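Local structure of probable glutathione S-transferase GSTU1 (Oryza sativa, 1OYJ) at residues W13-G18 / R54-L59; C21-A26 / A168-T173; E139-L144 / G183-E188. The protein conjugates reduced glutathione to a wide range of hydrophobic electrophiles, as a tau-class transferase, and is linked to herbicide detoxification. All coordinates share one frame; numbering follows the deposited sequence. Where two conformers were deposited one is given.

Interaction 1: W13-G18 / R54-L59. With GSH (glutathione), chain N.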
ATOM      1  N   TRP A  13      16.427  12.402   9.112  1.00 20.73           N
ATOM      2  CA  TRP A  13      15.684  13.571   9.700  1.00 22.71           C
ATOM      3  C   TRP A  13      14.543  14.165   8.875  1.00 20.70           C
ATOM      4  O   TRP A  13      13.458  14.406   9.380  1.00 20.65           O
ATOM      5  CB  TRP A  13      16.718  14.668  10.134  1.00 22.84           C
ATOM      6  CG  TRP A  13      17.359  15.358   9.005  1.00 21.51           C
ATOM      7  CD1 TRP A  13      18.408  14.970   8.371  1.00 21.83           C
ATOM      8  CD2 TRP A  13      16.927  16.552   8.398  1.00 21.17           C
ATOM      9  NE1 TRP A  13      18.682  15.787   7.295  1.00 24.91           N
ATOM     10  CE2 TRP A  13      17.796  16.816   7.333  1.00 25.97           C
ATOM     11  CE3 TRP A  13      15.891  17.438   8.651  1.00 23.27           C
ATOM     12  CZ2 TRP A  13      17.632  17.889   6.474  1.00 22.53           C
ATOM     13  CZ3 TRP A  13      15.750  18.523   7.841  1.00 23.56           C
ATOM     14  CH2 TRP A  13      16.612  18.765   6.794  1.00 22.22           C
ATOM     15  N   VAL A  14      14.797  14.434   7.609  1.00 20.25           N
ATOM     16  CA  VAL A  14      13.843  15.122   6.715  1.00 20.33           C
ATOM     17  C   VAL A  14      12.795  14.170   6.087  1.00 20.88           C
ATOM     18  O   VAL A  14      11.885  14.612   5.391  1.00 20.25           O
ATOM     19  CB  VAL A  14      14.632  15.836   5.596  1.00 21.31           C
ATOM     20  CG1 VAL A  14      15.083  14.789   4.526  1.00 24.10           C
ATOM     21  CG2 VAL A  14      13.798  16.939   4.927  1.00 24.09           C
ATOM     22  N   SER A  15      12.913  12.851   6.327  1.00 18.40           N
ATOM     23  CA  SER A  15      11.917  11.893   5.780  1.00 20.14           C
ATOM     24  C   SER A  15      10.472  12.064   6.252  1.00 18.17           C
ATOM     25  O   SER A  15      10.174  11.846   7.395  1.00 20.16           O
ATOM     26  CB  SER A  15      12.280  10.429   6.067  1.00 17.92           C
ATOM     27  OG  SER A  15      11.333   9.566   5.503  1.00 21.16           O
ATOM     28  N   PRO A  16       9.587  12.291   5.303  1.00 18.34           N
ATOM     29  CA  PRO A  16       8.158  12.398   5.610  1.00 18.37           C
ATOM     30  C   PRO A  16       7.638  11.070   6.102  1.00 20.92           C
ATOM     31  O   PRO A  16       6.738  11.025   6.945  1.00 21.59           O
ATOM     32  CB  PRO A  16       7.560  12.823   4.300  1.00 19.01           C
ATOM     33  CG  PRO A  16       8.553  12.505   3.252  1.00 21.90           C
ATOM     34  CD  PRO A  16       9.872  12.578   3.910  1.00 15.23           C
ATOM     35  N   PHE A  17       8.224   9.954   5.563  1.00 22.03           N
ATOM     36  CA  PHE A  17       7.770   8.630   5.894  1.00 20.50           C
ATOM     37  C   PHE A  17       8.150   8.248   7.327  1.00 21.21           C
ATOM     38  O   PHE A  17       7.342   7.752   8.107  1.00 20.58           O
ATOM     39  CB  PHE A  17       8.362   7.632   4.900  1.00 22.70           C
ATOM     40  CG  PHE A  17       8.004   7.921   3.483  1.00 20.32           C
ATOM     41  CD1 PHE A  17       8.935   8.381   2.605  1.00 24.21           C
ATOM     42  CD2 PHE A  17       6.745   7.691   3.044  1.00 23.38           C
ATOM     43  CE1 PHE A  17       8.618   8.599   1.274  1.00 23.31           C
ATOM     44  CE2 PHE A  17       6.414   7.926   1.727  1.00 24.72           C
ATOM     45  CZ  PHE A  17       7.370   8.403   0.870  1.00 23.23           C
ATOM     46  N   GLY A  18       9.382   8.567   7.729  1.00 20.02           N
ATOM     47  CA  GLY A  18       9.803   8.335   9.122  1.00 19.43           C
ATOM     48  C   GLY A  18       9.090   9.306  10.071  1.00 20.65           C
ATOM     49  O   GLY A  18       8.638   8.958  11.120  1.00 20.32           O
ATOM     50  N   ARG A  54      15.838  -1.918   1.980  1.00 21.33           N
ATOM     51  CA  ARG A  54      16.995  -1.138   2.444  1.00 24.07           C
ATOM     52  C   ARG A  54      16.701   0.321   2.583  1.00 23.89           C
ATOM     53  O   ARG A  54      17.535   1.156   2.264  1.00 24.15           O
ATOM     54  CB  ARG A  54      18.231  -1.343   1.550  1.00 25.07           C
ATOM     55  CG  ARG A  54      18.581  -2.865   1.421  1.00 29.35           C
ATOM     56  CD  ARG A  54      19.251  -3.271   0.172  1.00 35.56           C
ATOM     57  NE  ARG A  54      18.376  -3.377  -1.000  1.00 43.55           N
ATOM     58  CZ  ARG A  54      18.243  -2.433  -1.941  1.00 48.85           C
ATOM     59  NH1 ARG A  54      18.892  -1.263  -1.853  1.00 49.78           N
ATOM     60  NH2 ARG A  54      17.445  -2.659  -2.981  1.00 50.71           N
ATOM     61  N   LYS A  55      15.479   0.606   2.994  1.00 22.82           N
ATOM     62  CA  LYS A  55      14.975   1.931   3.210  1.00 23.33           C
ATOM     63  C   LYS A  55      14.603   2.287   4.664  1.00 22.28           C
ATOM     64  O   LYS A  55      14.359   1.426   5.481  1.00 21.01           O
ATOM     65  CB  LYS A  55      13.700   2.117   2.383  1.00 24.69           C
ATOM     66  CG  LYS A  55      14.000   2.334   0.911  1.00 26.77           C
ATOM     67  CD  LYS A  55      12.781   2.289   0.058  1.00 29.14           C
ATOM     68  CE  LYS A  55      13.088   2.582  -1.412  1.00 33.23           C
ATOM     69  NZ  LYS A  55      11.773   2.846  -2.082  1.00 34.73           N
ATOM     70  N   ILE A  56      14.568   3.594   4.989  1.00 20.23           N
ATOM     71  CA  ILE A  56      14.049   3.933   6.290  1.00 20.48           C
ATOM     72  C   ILE A  56      12.663   4.429   6.001  1.00 21.49           C
ATOM     73  O   ILE A  56      12.397   4.749   4.878  1.00 23.09           O
ATOM     74  CB  ILE A  56      14.966   4.967   7.050  1.00 21.04           C
ATOM     75  CG1 ILE A  56      15.147   6.208   6.206  1.00 21.46           C
ATOM     76  CG2 ILE A  56      16.302   4.326   7.334  1.00 25.23           C
ATOM     77  CD1 ILE A  56      13.804   7.118   6.158  1.00 21.58           C
ATOM     78  N   PRO A  57      11.752   4.491   6.970  1.00 21.46           N
ATOM     79  CA  PRO A  57      11.928   4.095   8.340  1.00 21.58           C
ATOM     80  C   PRO A  57      11.773   2.629   8.623  1.00 22.73           C
ATOM     81  O   PRO A  57      11.155   1.846   7.902  1.00 19.99           O
ATOM     82  CB  PRO A  57      10.769   4.820   9.036  1.00 21.65           C
ATOM     83  CG  PRO A  57       9.665   4.850   8.012  1.00 21.56           C
ATOM     84  CD  PRO A  57      10.452   5.134   6.773  1.00 23.55           C
ATOM     85  N   VAL A  58      12.456   2.240   9.697  1.00 22.40           N
ATOM     86  CA  VAL A  58      12.363   0.922  10.199  1.00 21.23           C
ATOM     87  C   VAL A  58      12.142   1.034  11.636  1.00 22.42           C
ATOM     88  O   VAL A  58      12.946   1.689  12.378  1.00 22.37           O
ATOM     89  CB  VAL A  58      13.725   0.059   9.986  1.00 20.92           C
ATOM     90  CG1 VAL A  58      13.532  -1.355  10.595  1.00 19.27           C
ATOM     91  CG2 VAL A  58      14.012  -0.068   8.556  1.00 21.14           C
ATOM     92  N   LEU A  59      11.129   0.337  12.093  1.00 21.13           N
ATOM     93  CA  LEU A  59      10.835   0.311  13.496  1.00 21.28           C
ATOM     94  C   LEU A  59      11.238  -1.008  14.056  1.00 23.01           C
ATOM     95  O   LEU A  59      10.863  -2.011  13.488  1.00 22.53           O
ATOM     96  CB  LEU A  59       9.338   0.352  13.740  1.00 21.44           C
ATOM     97  CG  LEU A  59       9.043   0.338  15.255  1.00 23.85           C
ATOM     98  CD1 LEU A  59       9.444   1.728  15.755  1.00 26.71           C
ATOM     99  CD2 LEU A  59       7.585   0.166  15.551  1.00 27.18           C
TER
HETATM  100  N1  GSH N 799       7.447   3.030   1.008  1.00 31.36           N
HETATM  101  CA1 GSH N 799       8.271   3.740   1.932  1.00 32.32           C
HETATM  102  C1  GSH N 799       7.778   3.962   3.311  1.00 32.54           C
HETATM  103  O11 GSH N 799       8.368   3.927   4.370  1.00 33.23           O
HETATM  104  O12 GSH N 799       6.603   4.258   3.330  1.00 29.24           O
HETATM  105  CB1 GSH N 799       9.419   4.599   1.448  1.00 34.07           C
HETATM  106  CG1 GSH N 799      10.404   5.109   2.507  1.00 32.76           C
HETATM  107  CD1 GSH N 799      11.534   5.855   1.806  1.00 33.05           C
HETATM  108  OE1 GSH N 799      11.327   6.286   0.685  1.00 35.50           O
HETATM  109  N2  GSH N 799      12.687   6.059   2.445  1.00 31.82           N
HETATM  110  CA2 GSH N 799      13.784   6.755   1.820  1.00 32.35           C
HETATM  111  C2  GSH N 799      14.934   5.734   1.782  1.00 35.16           C
HETATM  112  O2  GSH N 799      15.216   5.208   2.839  1.00 29.22           O
HETATM  113  CB2 GSH N 799      14.121   7.964   2.693  1.00 35.08           C
HETATM  114  SG2 GSH N 799      12.825   9.257   2.560  1.00 43.40           S
HETATM  115  N3  GSH N 799      15.458   5.265   0.649  1.00 47.99           N
HETATM  116  CA3 GSH N 799      16.935   5.157   0.770  1.00 49.71           C
HETATM  117  C3  GSH N 799      17.896   5.587  -0.337  1.00 54.95           C
HETATM  118  O31 GSH N 799      18.901   4.872  -0.655  1.00 51.84           O
HETATM  119  O32 GSH N 799      17.734   6.664  -0.890  1.00 56.10           O
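Ser15 OG faces Ile56 CD1 at 3.5 Å while two backbone amides of its own segment hold it. Gly18 N donates to Ser15 OG nearly straight (3.1 Å, 171°) and Phe17 N adds a weak, bent bond, making Ser15 the N-cap of helix 16-28. A chi1 of -178° swings Ser15 OG away from the backbone N, 3.3 Å from the thiol sulfur SG2 of glutathione, an arrangement consistent with the serine that activates the thiol in tau-class transferases. From segment 54-59, the backbone of Ile56 grips the cysteinyl unit of glutathione twice: Ile56 N donates to O2 at 2.8 Å, and glutathione N2 donates to Ile56 O. This strand-like pairing just before a cis-proline, Pro57, is characteristic of the thioredoxin-like domain of this superfamily. Pro57 packs its CB 3.6 Å from Gly18 CA and its CD against Phe17 CB. Phe17 leads its ring over the γ-glutamyl arm: glutathione CB1 stands 3.9 Å above the ring centre, and SG2 lies at the ring edge. Replacing Phe17 by an alanine takes the ring away, which is likely to leave the γ-glutamyl arm without its flat cover. Around the contact, Tyr116 of helix 97-124 meets Phe17 edge-to-face, Ser69 and Ile72 of helix 69-79 touch Pro57, and Ile56 rests on Leu46 of helix 44-49 and Asp11 of strand 7-11.

Interaction 2: C21-A26 / A168-T173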
ATOM      1  N   CYS A  21       5.868   7.921  11.555  1.00 21.44           N
ATOM      2  CA  CYS A  21       5.967   7.008  12.626  1.00 21.35           C
ATOM      3  C   CYS A  21       6.364   7.792  13.888  1.00 20.43           C
ATOM      4  O   CYS A  21       5.968   7.450  14.999  1.00 20.34           O
ATOM      5  CB  CYS A  21       7.057   5.991  12.346  1.00 24.17           C
ATOM      6  SG  CYS A  21       6.941   5.167  10.767  1.00 25.63           S
ATOM      7  N   ARG A  22       7.197   8.823  13.732  1.00 18.54           N
ATOM      8  CA  ARG A  22       7.505   9.670  14.929  1.00 20.66           C
ATOM      9  C   ARG A  22       6.220  10.297  15.545  1.00 19.64           C
ATOM     10  O   ARG A  22       6.056  10.272  16.804  1.00 20.11           O
ATOM     11  CB  ARG A  22       8.513  10.826  14.664  1.00 19.86           C
ATOM     12  CG  ARG A  22       9.957  10.288  14.245  1.00 23.00           C
ATOM     13  CD  ARG A  22      10.919  11.342  13.651  1.00 24.59           C
ATOM     14  NE  ARG A  22      11.395  11.010  12.347  1.00 24.90           N
ATOM     15  CZ  ARG A  22      12.014  11.855  11.562  1.00 25.60           C
ATOM     16  NH1 ARG A  22      12.366  11.477  10.358  1.00 26.38           N
ATOM     17  NH2 ARG A  22      12.217  13.096  11.954  1.00 24.84           N
ATOM     18  N   ILE A  23       5.409  10.919  14.694  1.00 17.77           N
ATOM     19  CA  ILE A  23       4.161  11.572  15.150  1.00 19.13           C
ATOM     20  C   ILE A  23       3.226  10.563  15.786  1.00 19.94           C
ATOM     21  O   ILE A  23       2.625  10.835  16.793  1.00 22.77           O
ATOM     22  CB  ILE A  23       3.525  12.287  13.956  1.00 17.78           C
ATOM     23  CG1 ILE A  23       4.411  13.494  13.602  1.00 16.66           C
ATOM     24  CG2 ILE A  23       2.090  12.713  14.175  1.00 18.84           C
ATOM     25  CD1 ILE A  23       4.063  14.002  12.165  1.00 19.90           C
ATOM     26  N   ALA A  24       3.109   9.370  15.166  1.00 20.78           N
ATOM     27  CA  ALA A  24       2.209   8.348  15.684  1.00 19.67           C
ATOM     28  C   ALA A  24       2.615   7.821  17.063  1.00 20.76           C
ATOM     29  O   ALA A  24       1.768   7.693  17.975  1.00 20.99           O
ATOM     30  CB  ALA A  24       2.053   7.260  14.692  1.00 20.34           C
ATOM     31  N   MET A  25       3.909   7.595  17.259  1.00 20.13           N
ATOM     32  CA  MET A  25       4.402   7.269  18.575  1.00 20.97           C
ATOM     33  C   MET A  25       4.199   8.406  19.574  1.00 21.28           C
ATOM     34  O   MET A  25       3.708   8.183  20.679  1.00 23.27           O
ATOM     35  CB  MET A  25       5.881   6.817  18.481  1.00 19.98           C
ATOM     36  CG  MET A  25       5.960   5.412  17.907  1.00 22.87           C
ATOM     37  SD  MET A  25       7.589   4.658  17.855  1.00 24.75           S
ATOM     38  CE  MET A  25       8.468   5.581  16.568  1.00 23.84           C
ATOM     39  N   ALA A  26       4.534   9.634  19.193  1.00 22.54           N
ATOM     40  CA  ALA A  26       4.250  10.759  20.049  1.00 22.60           C
ATOM     41  C   ALA A  26       2.789  10.814  20.427  1.00 22.46           C
ATOM     42  O   ALA A  26       2.438  11.025  21.621  1.00 24.23           O
ATOM     43  CB  ALA A  26       4.672  12.043  19.402  1.00 22.01           C
ATOM     44  N   ALA A 168      -0.622  10.105   7.883  1.00 17.03           N
ATOM     45  CA  ALA A 168       0.048   9.816   6.614  1.00 18.14           C
ATOM     46  C   ALA A 168       0.374  11.075   5.801  1.00 18.90           C
ATOM     47  O   ALA A 168       1.377  11.112   5.116  1.00 16.25           O
ATOM     48  CB  ALA A 168      -0.790   8.911   5.787  1.00 20.68           C
ATOM     49  N   LEU A 169      -0.516  12.070   5.830  1.00 15.27           N
ATOM     50  CA  LEU A 169      -0.360  13.213   4.927  1.00 15.64           C
ATOM     51  C   LEU A 169       0.427  14.364   5.607  1.00 15.36           C
ATOM     52  O   LEU A 169       1.126  15.140   4.951  1.00 15.88           O
ATOM     53  CB  LEU A 169      -1.767  13.780   4.604  1.00 15.77           C
ATOM     54  CG  LEU A 169      -1.800  14.989   3.642  1.00 16.09           C
ATOM     55  CD1 LEU A 169      -1.044  14.746   2.374  1.00 15.90           C
ATOM     56  CD2 LEU A 169      -3.228  15.365   3.320  1.00 15.92           C
ATOM     57  N   VAL A 170       0.305  14.461   6.941  1.00 15.63           N
ATOM     58  CA  VAL A 170       0.808  15.717   7.601  1.00 17.11           C
ATOM     59  C   VAL A 170       2.270  16.067   7.391  1.00 16.35           C
ATOM     60  O   VAL A 170       2.573  17.232   7.235  1.00 17.14           O
ATOM     61  CB  VAL A 170       0.412  15.828   9.037  1.00 16.07           C
ATOM     62  CG1 VAL A 170       1.105  14.876   9.883  1.00 17.29           C
ATOM     63  CG2 VAL A 170       0.510  17.286   9.563  1.00 16.91           C
ATOM     64  N   PRO A 171       3.177  15.093   7.318  1.00 16.61           N
ATOM     65  CA  PRO A 171       4.563  15.474   7.041  1.00 17.49           C
ATOM     66  C   PRO A 171       4.764  16.231   5.736  1.00 17.77           C
ATOM     67  O   PRO A 171       5.622  17.114   5.648  1.00 17.75           O
ATOM     68  CB  PRO A 171       5.334  14.164   7.092  1.00 19.34           C
ATOM     69  CG  PRO A 171       4.417  13.233   7.940  1.00 18.49           C
ATOM     70  CD  PRO A 171       3.033  13.640   7.548  1.00 16.32           C
ATOM     71  N   PHE A 172       3.921  15.985   4.757  1.00 16.73           N
ATOM     72  CA  PHE A 172       4.076  16.671   3.527  1.00 18.29           C
ATOM     73  C   PHE A 172       3.656  18.142   3.614  1.00 18.79           C
ATOM     74  O   PHE A 172       4.026  18.928   2.744  1.00 18.46           O
ATOM     75  CB  PHE A 172       3.323  15.915   2.403  1.00 19.39           C
ATOM     76  CG  PHE A 172       3.894  14.578   2.112  1.00 19.92           C
ATOM     77  CD1 PHE A 172       3.343  13.403   2.648  1.00 19.94           C
ATOM     78  CD2 PHE A 172       5.023  14.465   1.343  1.00 20.57           C
ATOM     79  CE1 PHE A 172       3.961  12.202   2.345  1.00 20.88           C
ATOM     80  CE2 PHE A 172       5.578  13.279   1.107  1.00 16.42           C
ATOM     81  CZ  PHE A 172       5.066  12.163   1.592  1.00 18.26           C
ATOM     82  N   THR A 173       2.923  18.496   4.679  1.00 18.07           N
ATOM     83  CA  THR A 173       2.589  19.920   4.864  1.00 17.84           C
ATOM     84  C   THR A 173       3.899  20.754   4.999  1.00 19.23           C
ATOM     85  O   THR A 173       3.935  21.923   4.665  1.00 18.52           O
ATOM     86  CB  THR A 173       1.697  20.189   6.025  1.00 18.44           C
ATOM     87  OG1 THR A 173       2.340  19.878   7.298  1.00 15.00           O
ATOM     88  CG2 THR A 173       0.404  19.398   5.898  1.00 21.59           C
TER
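Ile23, on helix 16-28, and Pro171, in segment 168-173, bring the two backbones to 9.0 Å between their CA atoms, a spacing bridged by side chains and by no hydrogen bond. One methyl does the work: Ile23 CD1 reaches Val170 CG1 at 3.8 Å and lies more loosely against Pro171 CG, at 4.3 Å. The isoleucine chain is stretched for this, CG1 anti to the carbonyl carbon (chi1 -70°) and CD1 trans beyond it (chi2 163°), while Val170 turns CG1 into the position between its backbone N and carbonyl carbon; the two branched chains cross obliquely. The contact lies on the seam of the glutathione transferase fold, where the thioredoxin-like N-terminal domain leans on the all-helical C-terminal domain. Pro171 has no amide hydrogen to give, but the turns around it are tied three residues apart, by Phe172 N to Leu169 O and by Thr173 N to Val170 O. Val170 O is gripped a second time by the hydroxyl of Thr173, whose OG1 donates to it at 2.7 Å in the carbonyl plane. Ser206 and His210 of helix 205-210 also touch Ile23, and Cys201 of helix 192-201 touches Val170. On the preceding residue of helix 16-28, Arg22 bonds through NE to Asp11, a salt bridge, and through NH2 to Trp13 O.

Interaction 3: E139-L144 / G183-E188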
ATOM      1  N   GLU A 139      -3.892  19.806  -8.439  1.00 17.81           N
ATOM      2  CA  GLU A 139      -5.062  19.008  -8.569  1.00 18.53           C
ATOM      3  C   GLU A 139      -5.047  17.884  -7.532  1.00 16.05           C
ATOM      4  O   GLU A 139      -6.082  17.579  -7.017  1.00 18.32           O
ATOM      5  CB  GLU A 139      -5.190  18.458 -10.027  1.00 18.16           C
ATOM      6  CG  GLU A 139      -6.473  17.835 -10.318  1.00 24.00           C
ATOM      7  CD  GLU A 139      -7.657  18.795 -10.215  1.00 29.97           C
ATOM      8  OE1 GLU A 139      -7.484  20.064 -10.260  1.00 28.74           O
ATOM      9  OE2 GLU A 139      -8.758  18.186 -10.054  1.00 33.32           O
ATOM     10  N   ILE A 140      -3.897  17.274  -7.264  1.00 15.18           N
ATOM     11  CA  ILE A 140      -3.776  16.282  -6.164  1.00 17.43           C
ATOM     12  C   ILE A 140      -4.251  16.939  -4.785  1.00 17.41           C
ATOM     13  O   ILE A 140      -5.065  16.377  -4.018  1.00 18.03           O
ATOM     14  CB  ILE A 140      -2.344  15.855  -6.078  1.00 16.94           C
ATOM     15  CG1 ILE A 140      -2.136  14.834  -7.166  1.00 19.91           C
ATOM     16  CG2 ILE A 140      -2.031  15.156  -4.719  1.00 18.15           C
ATOM     17  CD1 ILE A 140      -0.803  14.425  -7.328  1.00 21.06           C
ATOM     18  N   LEU A 141      -3.808  18.149  -4.563  1.00 17.26           N
ATOM     19  CA  LEU A 141      -4.189  18.839  -3.339  1.00 18.89           C
ATOM     20  C   LEU A 141      -5.696  19.157  -3.354  1.00 19.68           C
ATOM     21  O   LEU A 141      -6.364  19.067  -2.322  1.00 18.72           O
ATOM     22  CB  LEU A 141      -3.370  20.100  -3.161  1.00 19.10           C
ATOM     23  CG  LEU A 141      -1.828  19.827  -3.084  1.00 17.96           C
ATOM     24  CD1 LEU A 141      -1.095  21.197  -2.945  1.00 18.67           C
ATOM     25  CD2 LEU A 141      -1.589  18.999  -1.873  1.00 17.99           C
ATOM     26  N   ARG A 142      -6.222  19.466  -4.526  1.00 17.26           N
ATOM     27  CA  ARG A 142      -7.674  19.723  -4.619  1.00 18.69           C
ATOM     28  C   ARG A 142      -8.455  18.446  -4.372  1.00 18.94           C
ATOM     29  O   ARG A 142      -9.543  18.471  -3.767  1.00 15.15           O
ATOM     30  CB  ARG A 142      -8.050  20.309  -6.002  1.00 18.73           C
ATOM     31  CG  ARG A 142      -7.834  21.786  -6.190  1.00 21.07           C
ATOM     32  CD  ARG A 142      -8.238  22.258  -7.609  1.00 22.17           C
ATOM     33  NE  ARG A 142      -7.565  23.472  -8.029  1.00 27.81           N
ATOM     34  CZ  ARG A 142      -6.641  23.522  -8.992  1.00 30.92           C
ATOM     35  NH1 ARG A 142      -6.230  22.419  -9.637  1.00 34.24           N
ATOM     36  NH2 ARG A 142      -6.108  24.687  -9.298  1.00 35.85           N
ATOM     37  N   THR A 143      -7.901  17.324  -4.790  1.00 17.16           N
ATOM     38  CA  THR A 143      -8.510  16.024  -4.567  1.00 18.41           C
ATOM     39  C   THR A 143      -8.526  15.655  -3.061  1.00 18.19           C
ATOM     40  O   THR A 143      -9.604  15.250  -2.528  1.00 17.83           O
ATOM     41  CB  THR A 143      -7.735  14.904  -5.355  1.00 19.80           C
ATOM     42  OG1 THR A 143      -7.841  15.178  -6.736  1.00 18.75           O
ATOM     43  CG2 THR A 143      -8.345  13.539  -5.103  1.00 19.63           C
ATOM     44  N   LEU A 144      -7.416  15.940  -2.377  1.00 17.02           N
ATOM     45  CA  LEU A 144      -7.339  15.751  -0.931  1.00 17.13           C
ATOM     46  C   LEU A 144      -8.357  16.661  -0.241  1.00 17.16           C
ATOM     47  O   LEU A 144      -9.138  16.270   0.716  1.00 17.83           O
ATOM     48  CB  LEU A 144      -5.926  15.902  -0.377  1.00 15.07           C
ATOM     49  CG  LEU A 144      -5.068  14.718  -0.843  1.00 17.41           C
ATOM     50  CD1 LEU A 144      -3.609  15.083  -0.771  1.00 19.49           C
ATOM     51  CD2 LEU A 144      -5.447  13.380  -0.066  1.00 19.52           C
ATOM     52  N   GLY A 183       6.322  24.759  -8.097  1.00 24.72           N
ATOM     53  CA  GLY A 183       5.213  24.507  -8.945  1.00 25.96           C
ATOM     54  C   GLY A 183       4.442  25.706  -9.463  1.00 25.49           C
ATOM     55  O   GLY A 183       3.649  25.581 -10.397  1.00 27.25           O
ATOM     56  N   GLY A 184       4.679  26.845  -8.869  1.00 25.30           N
ATOM     57  CA  GLY A 184       4.107  28.094  -9.289  1.00 26.22           C
ATOM     58  C   GLY A 184       2.661  28.235  -8.883  1.00 27.41           C
ATOM     59  O   GLY A 184       1.851  28.695  -9.713  1.00 27.92           O
ATOM     60  N   PHE A 185       2.287  27.791  -7.680  1.00 25.73           N
ATOM     61  CA  PHE A 185       0.916  28.044  -7.214  1.00 24.01           C
ATOM     62  C   PHE A 185       0.987  28.281  -5.717  1.00 25.01           C
ATOM     63  O   PHE A 185       2.065  28.078  -5.126  1.00 24.74           O
ATOM     64  CB  PHE A 185      -0.010  26.889  -7.529  1.00 24.61           C
ATOM     65  CG  PHE A 185       0.388  25.602  -6.850  1.00 24.67           C
ATOM     66  CD1 PHE A 185      -0.079  25.307  -5.589  1.00 23.53           C
ATOM     67  CD2 PHE A 185       1.308  24.734  -7.439  1.00 20.58           C
ATOM     68  CE1 PHE A 185       0.372  24.149  -4.942  1.00 26.40           C
ATOM     69  CE2 PHE A 185       1.703  23.573  -6.814  1.00 23.61           C
ATOM     70  CZ  PHE A 185       1.257  23.291  -5.569  1.00 26.15           C
ATOM     71  N   SER A 186      -0.160  28.621  -5.117  1.00 24.41           N
ATOM     72  CA  SER A 186      -0.336  28.830  -3.677  1.00 23.78           C
ATOM     73  C   SER A 186      -1.394  27.825  -3.157  1.00 22.13           C
ATOM     74  O   SER A 186      -2.488  27.723  -3.696  1.00 21.15           O
ATOM     75  CB  SER A 186      -0.767  30.289  -3.425  1.00 25.35           C
ATOM     76  OG  SER A 186      -1.728  30.431  -2.384  1.00 26.65           O
ATOM     77  N   VAL A 187      -1.044  27.069  -2.133  1.00 20.17           N
ATOM     78  CA  VAL A 187      -1.971  26.122  -1.579  1.00 19.38           C
ATOM     79  C   VAL A 187      -3.207  26.821  -1.057  1.00 20.25           C
ATOM     80  O   VAL A 187      -4.311  26.336  -1.186  1.00 20.94           O
ATOM     81  CB  VAL A 187      -1.342  25.351  -0.483  1.00 20.23           C
ATOM     82  CG1 VAL A 187      -2.362  24.351   0.089  1.00 19.38           C
ATOM     83  CG2 VAL A 187      -0.168  24.549  -1.042  1.00 20.35           C
ATOM     84  N   GLU A 188      -3.009  27.969  -0.455  1.00 21.11           N
ATOM     85  CA  GLU A 188      -4.105  28.766   0.055  1.00 23.93           C
ATOM     86  C   GLU A 188      -5.126  29.042  -1.089  1.00 24.12           C
ATOM     87  O   GLU A 188      -6.342  28.852  -0.911  1.00 27.34           O
ATOM     88  CB  GLU A 188      -3.575  30.048   0.756  1.00 22.40           C
ATOM     89  CG  GLU A 188      -4.705  30.841   1.372  0.70 27.38           C
ATOM     90  CD  GLU A 188      -5.227  30.170   2.602  0.70 27.19           C
ATOM     91  OE1 GLU A 188      -4.363  29.654   3.343  0.70 32.73           O
ATOM     92  OE2 GLU A 188      -6.470  30.119   2.771  0.70 25.02           O
TER
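Leu141 CD1 is the point where the segments meet, set against Phe185 CE1 at 3.9 Å and Val187 CG2 at 4.0 Å. The leucine extends from helix 127-148 with CG anti to the carbonyl carbon (chi1 -59°) and crosses both partners at about a right angle; its methyl approaches the Phe185 ring obliquely, near CE1 and CZ. Phe176 of helix 176-183 touches both Leu141 and Val187, and Leu194 of helix 192-201 also touches Leu141, which draws this patch into the helical C-terminal domain. Towards solvent the contact thins out. Phe185 is partly exposed, and beside it Arg142 leans that way without touching residues 183-188: its NH1 donates to Glu139 OE1 at 2.7 Å in a salt bridge one turn apart, with Glu139 OE1 tilted 21° out of the guanidinium plane. The connecting turn is lean: Gly184 leaves the helix with positive phi, and a side chain on Gly183 would run into Phe185 CE2. Ser186 then N-caps helix 187-190, its OG accepting from Glu189 N, while Val187 N donates to Glu180. On another side of helix 127-148, Ile140 touches a second bound glutathione. Because nothing polar crosses between the segments, shape and exclusion of water would hold helix 127-148 to this turn, with the Glu139-Arg142 pair kept on the solvent side.

Interactions 1 and 2 share helix 16-28: its capped N-terminus serves the glutathione site, and its next turns carry the domain seam. They touch directly, Pro16 packing on Pro171 and Phe172. Interaction 2 lies nearest the centre of the chain and is wholly buried and apolar across its segments. Interaction 1 is also buried, but backbone polar bonds to the ligand and a cis-proline give it a different chemistry. Interaction 3 belongs to the C-terminal domain alone, about 25 Å from interaction 1 between centres and nearer the surface, its apolar patch edged by charged side chains. Leu144 against Leu169 joins it to interaction 2.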